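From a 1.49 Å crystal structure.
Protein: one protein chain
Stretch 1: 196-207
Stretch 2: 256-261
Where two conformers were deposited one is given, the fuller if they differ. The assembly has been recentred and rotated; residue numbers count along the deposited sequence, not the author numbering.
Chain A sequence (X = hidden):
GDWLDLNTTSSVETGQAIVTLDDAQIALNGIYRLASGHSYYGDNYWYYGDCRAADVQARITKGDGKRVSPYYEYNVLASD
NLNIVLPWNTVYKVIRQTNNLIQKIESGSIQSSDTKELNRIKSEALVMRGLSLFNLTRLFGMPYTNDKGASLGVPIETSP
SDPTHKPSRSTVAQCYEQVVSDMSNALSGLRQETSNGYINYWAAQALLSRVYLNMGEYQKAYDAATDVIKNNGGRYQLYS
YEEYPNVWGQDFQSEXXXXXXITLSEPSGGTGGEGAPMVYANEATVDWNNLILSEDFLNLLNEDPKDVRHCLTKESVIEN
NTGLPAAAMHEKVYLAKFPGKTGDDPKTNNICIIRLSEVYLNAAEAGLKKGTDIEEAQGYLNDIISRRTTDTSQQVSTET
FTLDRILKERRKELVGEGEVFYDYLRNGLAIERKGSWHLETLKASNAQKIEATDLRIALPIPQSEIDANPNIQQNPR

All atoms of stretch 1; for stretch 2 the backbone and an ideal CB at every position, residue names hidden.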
ATOM      1  N   ASN A 196      10.671   3.245 -15.358  1.00  8.68           N
ATOM      2  CA  ASN A 196       9.502   2.382 -15.373  1.00  8.57           C
ATOM      3  C   ASN A 196       9.788   0.961 -14.915  1.00  7.72           C
ATOM      4  O   ASN A 196      10.540   0.238 -15.568  1.00  8.73           O
ATOM      5  CB  ASN A 196       8.905   2.323 -16.799  1.00  7.94           C
ATOM      6  CG  ASN A 196       8.315   3.645 -17.257  1.00 10.11           C
ATOM      7  OD1 ASN A 196       8.162   4.582 -16.481  1.00 12.12           O
ATOM      8  ND2 ASN A 196       7.972   3.717 -18.535  1.00 10.68           N
ATOM      9  N   GLY A 197       9.203   0.550 -13.786  1.00  7.82           N
ATOM     10  CA  GLY A 197       9.347  -0.807 -13.290  1.00  7.75           C
ATOM     11  C   GLY A 197      10.261  -0.923 -12.101  1.00  9.53           C
ATOM     12  O   GLY A 197      10.346  -1.991 -11.513  1.00 11.19           O
ATOM     13  N   TYR A 198      10.950   0.175 -11.770  1.00  8.86           N
ATOM     14  CA  TYR A 198      12.065   0.184 -10.809  0.50  9.91           C
ATOM     15  C   TYR A 198      12.020   1.433  -9.950  1.00  9.88           C
ATOM     16  O   TYR A 198      11.335   2.391 -10.278  1.00 11.58           O
ATOM     17  CB  TYR A 198      13.389   0.200 -11.549  0.50 10.06           C
ATOM     18  CG  TYR A 198      13.542  -0.911 -12.532  0.50 11.75           C
ATOM     19  CD1 TYR A 198      13.655  -2.214 -12.099  0.50 14.19           C
ATOM     20  CD2 TYR A 198      13.569  -0.664 -13.894  0.50 13.32           C
ATOM     21  CE1 TYR A 198      13.820  -3.252 -12.983  0.50 14.77           C
ATOM     22  CE2 TYR A 198      13.720  -1.703 -14.793  0.50 13.62           C
ATOM     23  CZ  TYR A 198      13.845  -2.993 -14.326  0.50 14.16           C
ATOM     24  OH  TYR A 198      13.995  -4.037 -15.199  0.50 14.99           O
ATOM     25  N   ILE A 199      12.781   1.435  -8.854  1.00  9.16           N
ATOM     26  CA  ILE A 199      12.815   2.544  -7.916  1.00  9.00           C
ATOM     27  C   ILE A 199      13.851   3.581  -8.300  1.00  7.29           C
ATOM     28  O   ILE A 199      15.020   3.243  -8.487  1.00  7.16           O
ATOM     29  CB  ILE A 199      13.137   2.028  -6.496  1.00  8.42           C
ATOM     30  CG1 ILE A 199      11.989   1.150  -6.018  1.00  9.04           C
ATOM     31  CG2 ILE A 199      13.375   3.188  -5.536  1.00  9.50           C
ATOM     32  CD1 ILE A 199      12.359   0.246  -4.838  1.00 10.48           C
ATOM     33  N   ASN A 200      13.419   4.844  -8.445  1.00  7.17           N
ATOM     34  CA  ASN A 200      14.312   5.978  -8.626  1.00  6.61           C
ATOM     35  C   ASN A 200      14.245   6.933  -7.421  1.00  6.36           C
ATOM     36  O   ASN A 200      13.564   6.648  -6.430  1.00  6.78           O
ATOM     37  CB  ASN A 200      14.029   6.687  -9.956  1.00  6.95           C
ATOM     38  CG  ASN A 200      12.717   7.475  -9.958  1.00  7.16           C
ATOM     39  OD1 ASN A 200      11.989   7.500  -8.957  1.00  8.42           O
ATOM     40  ND2 ASN A 200      12.408   8.106 -11.105  1.00  7.97           N
ATOM     41  N   TYR A 201      14.966   8.053  -7.517  1.00  6.93           N
ATOM     42  CA  TYR A 201      15.052   9.014  -6.420  1.00  6.99           C
ATOM     43  C   TYR A 201      13.658   9.512  -6.015  1.00  6.61           C
ATOM     44  O   TYR A 201      13.365   9.638  -4.820  1.00  7.63           O
ATOM     45  CB  TYR A 201      15.985  10.182  -6.822  1.00  6.49           C
ATOM     46  CG  TYR A 201      16.028  11.308  -5.826  1.00  7.14           C
ATOM     47  CD1 TYR A 201      15.128  12.361  -5.891  1.00  7.79           C
ATOM     48  CD2 TYR A 201      16.978  11.309  -4.798  1.00  8.27           C
ATOM     49  CE1 TYR A 201      15.187  13.399  -4.959  1.00  5.01           C
ATOM     50  CE2 TYR A 201      17.045  12.337  -3.883  1.00  8.42           C
ATOM     51  CZ  TYR A 201      16.150  13.364  -3.964  1.00  7.97           C
ATOM     52  OH  TYR A 201      16.232  14.354  -3.037  1.00  7.94           O
ATOM     53  N   TRP A 202      12.847   9.823  -7.021  1.00  6.21           N
ATOM     54  CA  TRP A 202      11.507  10.388  -6.798  1.00  6.31           C
ATOM     55  C   TRP A 202      10.613   9.396  -6.073  1.00  7.35           C
ATOM     56  O   TRP A 202       9.900   9.783  -5.140  1.00  6.97           O
ATOM     57  CB  TRP A 202      10.907  10.893  -8.126  1.00  6.16           C
ATOM     58  CG  TRP A 202      11.891  11.766  -8.813  1.00  6.61           C
ATOM     59  CD1 TRP A 202      12.616  11.469  -9.931  1.00  7.16           C
ATOM     60  CD2 TRP A 202      12.376  13.028  -8.343  1.00  6.81           C
ATOM     61  NE1 TRP A 202      13.474  12.482 -10.209  1.00  7.95           N
ATOM     62  CE2 TRP A 202      13.377  13.444  -9.237  1.00  6.62           C
ATOM     63  CE3 TRP A 202      12.060  13.850  -7.254  1.00  6.31           C
ATOM     64  CZ2 TRP A 202      14.067  14.655  -9.090  1.00  7.07           C
ATOM     65  CZ3 TRP A 202      12.727  15.046  -7.112  1.00  7.99           C
ATOM     66  CH2 TRP A 202      13.738  15.433  -8.013  1.00  7.33           C
ATOM     67  N   ALA A 203      10.655   8.128  -6.478  1.00  6.74           N
ATOM     68  CA  ALA A 203       9.907   7.077  -5.806  1.00  7.63           C
ATOM     69  C   ALA A 203      10.342   6.948  -4.342  1.00  7.61           C
ATOM     70  O   ALA A 203       9.524   6.774  -3.440  1.00  7.91           O
ATOM     71  CB  ALA A 203      10.119   5.731  -6.511  1.00  8.63           C
ATOM     72  N   ALA A 204      11.648   6.951  -4.122  1.00  7.90           N
ATOM     73  CA  ALA A 204      12.170   6.802  -2.772  1.00  7.57           C
ATOM     74  C   ALA A 204      11.781   7.967  -1.841  1.00  7.65           C
ATOM     75  O   ALA A 204      11.401   7.744  -0.692  1.00  7.81           O
ATOM     76  CB  ALA A 204      13.715   6.589  -2.783  1.00  7.55           C
ATOM     77  N   GLN A 205      11.837   9.193  -2.331  1.00  7.33           N
ATOM     78  CA  GLN A 205      11.384  10.323  -1.523  1.00  7.69           C
ATOM     79  C   GLN A 205       9.877  10.242  -1.296  1.00  7.90           C
ATOM     80  O   GLN A 205       9.424  10.558  -0.199  1.00  8.53           O
ATOM     81  CB  GLN A 205      11.767  11.661  -2.176  1.00  7.94           C
ATOM     82  CG  GLN A 205      13.199  12.090  -1.954  1.00  8.33           C
ATOM     83  CD  GLN A 205      13.415  12.612  -0.527  1.00  9.66           C
ATOM     84  OE1 GLN A 205      13.340  11.856   0.434  1.00 10.32           O
ATOM     85  NE2 GLN A 205      13.645  13.904  -0.397  1.00  8.68           N
ATOM     86  N   ALA A 206       9.114   9.816  -2.300  1.00  8.24           N
ATOM     87  CA  ALA A 206       7.667   9.627  -2.154  1.00  7.68           C
ATOM     88  C   ALA A 206       7.390   8.598  -1.061  1.00  7.95           C
ATOM     89  O   ALA A 206       6.575   8.828  -0.162  1.00  7.43           O
ATOM     90  CB  ALA A 206       7.038   9.172  -3.493  1.00  8.48           C
ATOM     91  N   LEU A 207       8.096   7.473  -1.105  1.00  7.34           N
ATOM     92  CA  LEU A 207       7.902   6.450  -0.074  1.00  7.62           C
ATOM     93  C   LEU A 207       8.324   6.961   1.307  1.00  7.31           C
ATOM     94  O   LEU A 207       7.642   6.693   2.316  1.00  7.18           O
ATOM     95  CB  LEU A 207       8.687   5.177  -0.403  1.00  7.02           C
ATOM     96  CG  LEU A 207       8.159   4.406  -1.613  1.00  8.29           C
ATOM     97  CD1 LEU A 207       9.223   3.358  -2.039  1.00  8.62           C
ATOM     98  CD2 LEU A 207       6.745   3.797  -1.319  1.00  8.89           C
ATOM     99  N   UNK A 256       2.471   7.917 -11.920  1.00  8.04           N
ATOM    100  CA  UNK A 256       3.088   6.728 -11.327  0.70  8.05           C
ATOM    101  C   UNK A 256       4.552   6.952 -10.998  1.00  8.43           C
ATOM    102  O   UNK A 256       5.331   7.276 -11.907  1.00  9.10           O
ATOM    103  CB  UNK A 256       2.951   5.533 -12.272  0.70  8.05           C
ATOM    104  N   UNK A 257       4.927   6.800  -9.729  1.00  7.50           N
ATOM    105  CA  UNK A 257       6.314   7.034  -9.323  1.00  8.11           C
ATOM    106  C   UNK A 257       7.105   5.730  -9.206  1.00  9.20           C
ATOM    107  O   UNK A 257       8.290   5.693  -9.522  1.00 11.32           O
ATOM    108  CB  UNK A 257       6.350   7.782  -7.989  1.00  8.11           C
ATOM    109  N   UNK A 258       6.460   4.678  -8.729  1.00  8.76           N
ATOM    110  CA  UNK A 258       7.045   3.325  -8.703  1.00  8.75           C
ATOM    111  C   UNK A 258       5.904   2.365  -8.975  1.00  7.52           C
ATOM    112  O   UNK A 258       4.905   2.370  -8.290  1.00  8.65           O
ATOM    113  CB  UNK A 258       7.735   3.014  -7.373  1.00  8.75           C
ATOM    114  N   UNK A 259       6.089   1.544 -10.011  1.00  7.24           N
ATOM    115  CA  UNK A 259       5.056   0.623 -10.470  1.00  8.16           C
ATOM    116  C   UNK A 259       5.740  -0.630 -11.006  1.00  7.75           C
ATOM    117  O   UNK A 259       6.665  -0.537 -11.807  1.00  8.63           O
ATOM    118  CB  UNK A 259       4.168   1.267 -11.537  1.00  8.16           C
ATOM    119  N   UNK A 260       5.276  -1.792 -10.551  1.00  7.49           N
ATOM    120  CA  UNK A 260       5.849  -3.074 -10.964  1.00  7.10           C
ATOM    121  C   UNK A 260       5.182  -3.538 -12.243  1.00  8.30           C
ATOM    122  O   UNK A 260       3.966  -3.519 -12.370  1.00  7.51           O
ATOM    123  CB  UNK A 260       5.693  -4.128  -9.866  1.00  7.10           C
ATOM    124  N   UNK A 261       6.007  -3.961 -13.196  1.00  6.70           N
ATOM    125  CA  UNK A 261       5.556  -4.378 -14.524  1.00  7.38           C
ATOM    126  C   UNK A 261       5.063  -5.814 -14.479  1.00  8.33           C
ATOM    127  O   UNK A 261       5.785  -6.721 -13.994  1.00  8.81           O
ATOM    128  CB  UNK A 261       6.680  -4.233 -15.552  1.00  7.38           C
TER

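Stretch 1 offers two surfaces: a loop, 196 to 200, and the first turns of a helix that starts at Tyr201, with Asn200 as its N-cap; Ala203 N donates to Asn200 OD1 at 2.9 Å. Stretch 2 must fit both.

Position 256 gets no instruction from stretch 1, since no atom of it lies within 5.5 Å of the ideal CB. Many side chains would be compatible. The deposited residue is Ser256, whose hydroxyl turns to the side chain at position 259.

Position 257 points its CA-to-CB bond toward the helix. The ideal CB is 4.2 Å from Ala203 CA and 4.8 Å from Ala206 CB, so small alanines leave room for an apolar side chain beside the helix; leucine, isoleucine or methionine would all be reasonable. It is Leu257. Its CD1 packs on Ala206 CB at 3.7 Å and its CD2 reaches Trp202 CB at 4.1 Å, so the two methyls touch different residues of the helix.

At position 258 the CB points sideways, but it sits 3.7 Å from Ala203 CB and 4.8 Å from Ile199 CG1. Apolar carbon lies nearby, and phi/psi of -144/124 is extended. A large apolar or aromatic group that could turn along the loop would suit. The residue is Phe258, with chi1 at t bringing the ring under Ile199: Ile199 CG1 stands 3.5 Å from the centroid of the Phe258 ring, 8° off the normal, a CH-pi contact over one face. Gly197 O lies at the ring edge, 4.1 Å from Phe258 CE1. Phe258 CB packs on Ala203 CB at 3.7 Å.

Position 259 speaks through its backbone. Its CB finds nothing of stretch 1 within 5.5 Å, so polar, charged or apolar side chains are all compatible with what stretch 1 offers. The deposited residue is Glu259, whose OE1 accepts from Ser256 OG at 2.7 Å, while Glu259 O approaches Gly197 CA at 3.1 Å in a CA-H...O contact. Water 2 accepts from Gly197 N at 2.9 Å and from Glu259 N at 3.0 Å, joining the backbones without a direct hydrogen bond.

Position 260 directs its CB away, leaving the choice loose; a branched apolar chain could still bend back. Leu260 does so, its CD2 coming to 4.1 Å from Gly197 O.

Position 261 aims its CB toward Gly197, 4.9 Å from Gly197 CA, but that glycine offers no side chain to grip, so many residues would do. Tyr261 leads its ring away, and the link is water 1, which accepts from Tyr261 N at 3.0 Å and donates to Gly197 O at 2.8 Å.

Stretch 2, residues 256-261: SLFELY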
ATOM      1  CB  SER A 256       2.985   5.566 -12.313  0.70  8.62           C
ATOM      2  OG  SER A 256       3.538   4.413 -11.722  0.70  8.05           O
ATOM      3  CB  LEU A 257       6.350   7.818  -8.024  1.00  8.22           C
ATOM      4  CG  LEU A 257       5.833   9.253  -8.107  1.00  8.16           C
ATOM      5  CD1 LEU A 257       5.406   9.734  -6.721  1.00  7.91           C
ATOM      6  CD2 LEU A 257       6.899  10.179  -8.640  1.00 10.93           C
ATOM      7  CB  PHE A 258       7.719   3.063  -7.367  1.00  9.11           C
ATOM      8  CG  PHE A 258       8.213   1.635  -7.147  1.00  8.03           C
ATOM      9  CD1 PHE A 258       8.761   0.880  -8.177  1.00  9.35           C
ATOM     10  CD2 PHE A 258       8.163   1.085  -5.885  1.00  9.77           C
ATOM     11  CE1 PHE A 258       9.220  -0.426  -7.932  1.00  8.76           C
ATOM     12  CE2 PHE A 258       8.642  -0.237  -5.651  1.00  9.07           C
ATOM     13  CZ  PHE A 258       9.132  -0.971  -6.681  1.00  9.13           C
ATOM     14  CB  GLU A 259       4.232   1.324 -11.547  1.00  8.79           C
ATOM     15  CG  GLU A 259       3.234   0.476 -12.302  1.00  9.25           C
ATOM     16  CD  GLU A 259       2.489   1.349 -13.315  1.00  8.94           C
ATOM     17  OE1 GLU A 259       2.126   2.498 -12.952  1.00 11.67           O
ATOM     18  OE2 GLU A 259       2.294   0.946 -14.473  1.00  7.33           O
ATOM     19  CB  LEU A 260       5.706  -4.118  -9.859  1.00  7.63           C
ATOM     20  CG  LEU A 260       6.415  -3.750  -8.562  1.00  7.30           C
ATOM     21  CD1 LEU A 260       5.883  -4.608  -7.418  1.00  9.64           C
ATOM     22  CD2 LEU A 260       7.938  -3.892  -8.732  1.00  9.83           C
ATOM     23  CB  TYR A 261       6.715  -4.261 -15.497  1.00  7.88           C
ATOM     24  CG  TYR A 261       6.399  -4.609 -16.925  1.00  6.82           C
ATOM     25  CD1 TYR A 261       5.413  -3.940 -17.621  1.00  7.07           C
ATOM     26  CD2 TYR A 261       7.098  -5.625 -17.599  1.00  8.18           C
ATOM     27  CE1 TYR A 261       5.133  -4.263 -18.934  1.00  6.36           C
ATOM     28  CE2 TYR A 261       6.832  -5.942 -18.924  1.00 10.12           C
ATOM     29  CZ  TYR A 261       5.849  -5.256 -19.589  1.00  7.92           C
ATOM     30  OH  TYR A 261       5.585  -5.571 -20.911  1.00  9.86           O
TER
HETATM   31  O   HOH W   1       8.917  -4.110 -12.560  1.00  8.47           O
HETATM   32  O   HOH W   2       8.166   2.517 -11.959  1.00  9.00           O
HETATM   33  O   HOH W   3      10.651   4.874 -10.038  1.00 22.59           O
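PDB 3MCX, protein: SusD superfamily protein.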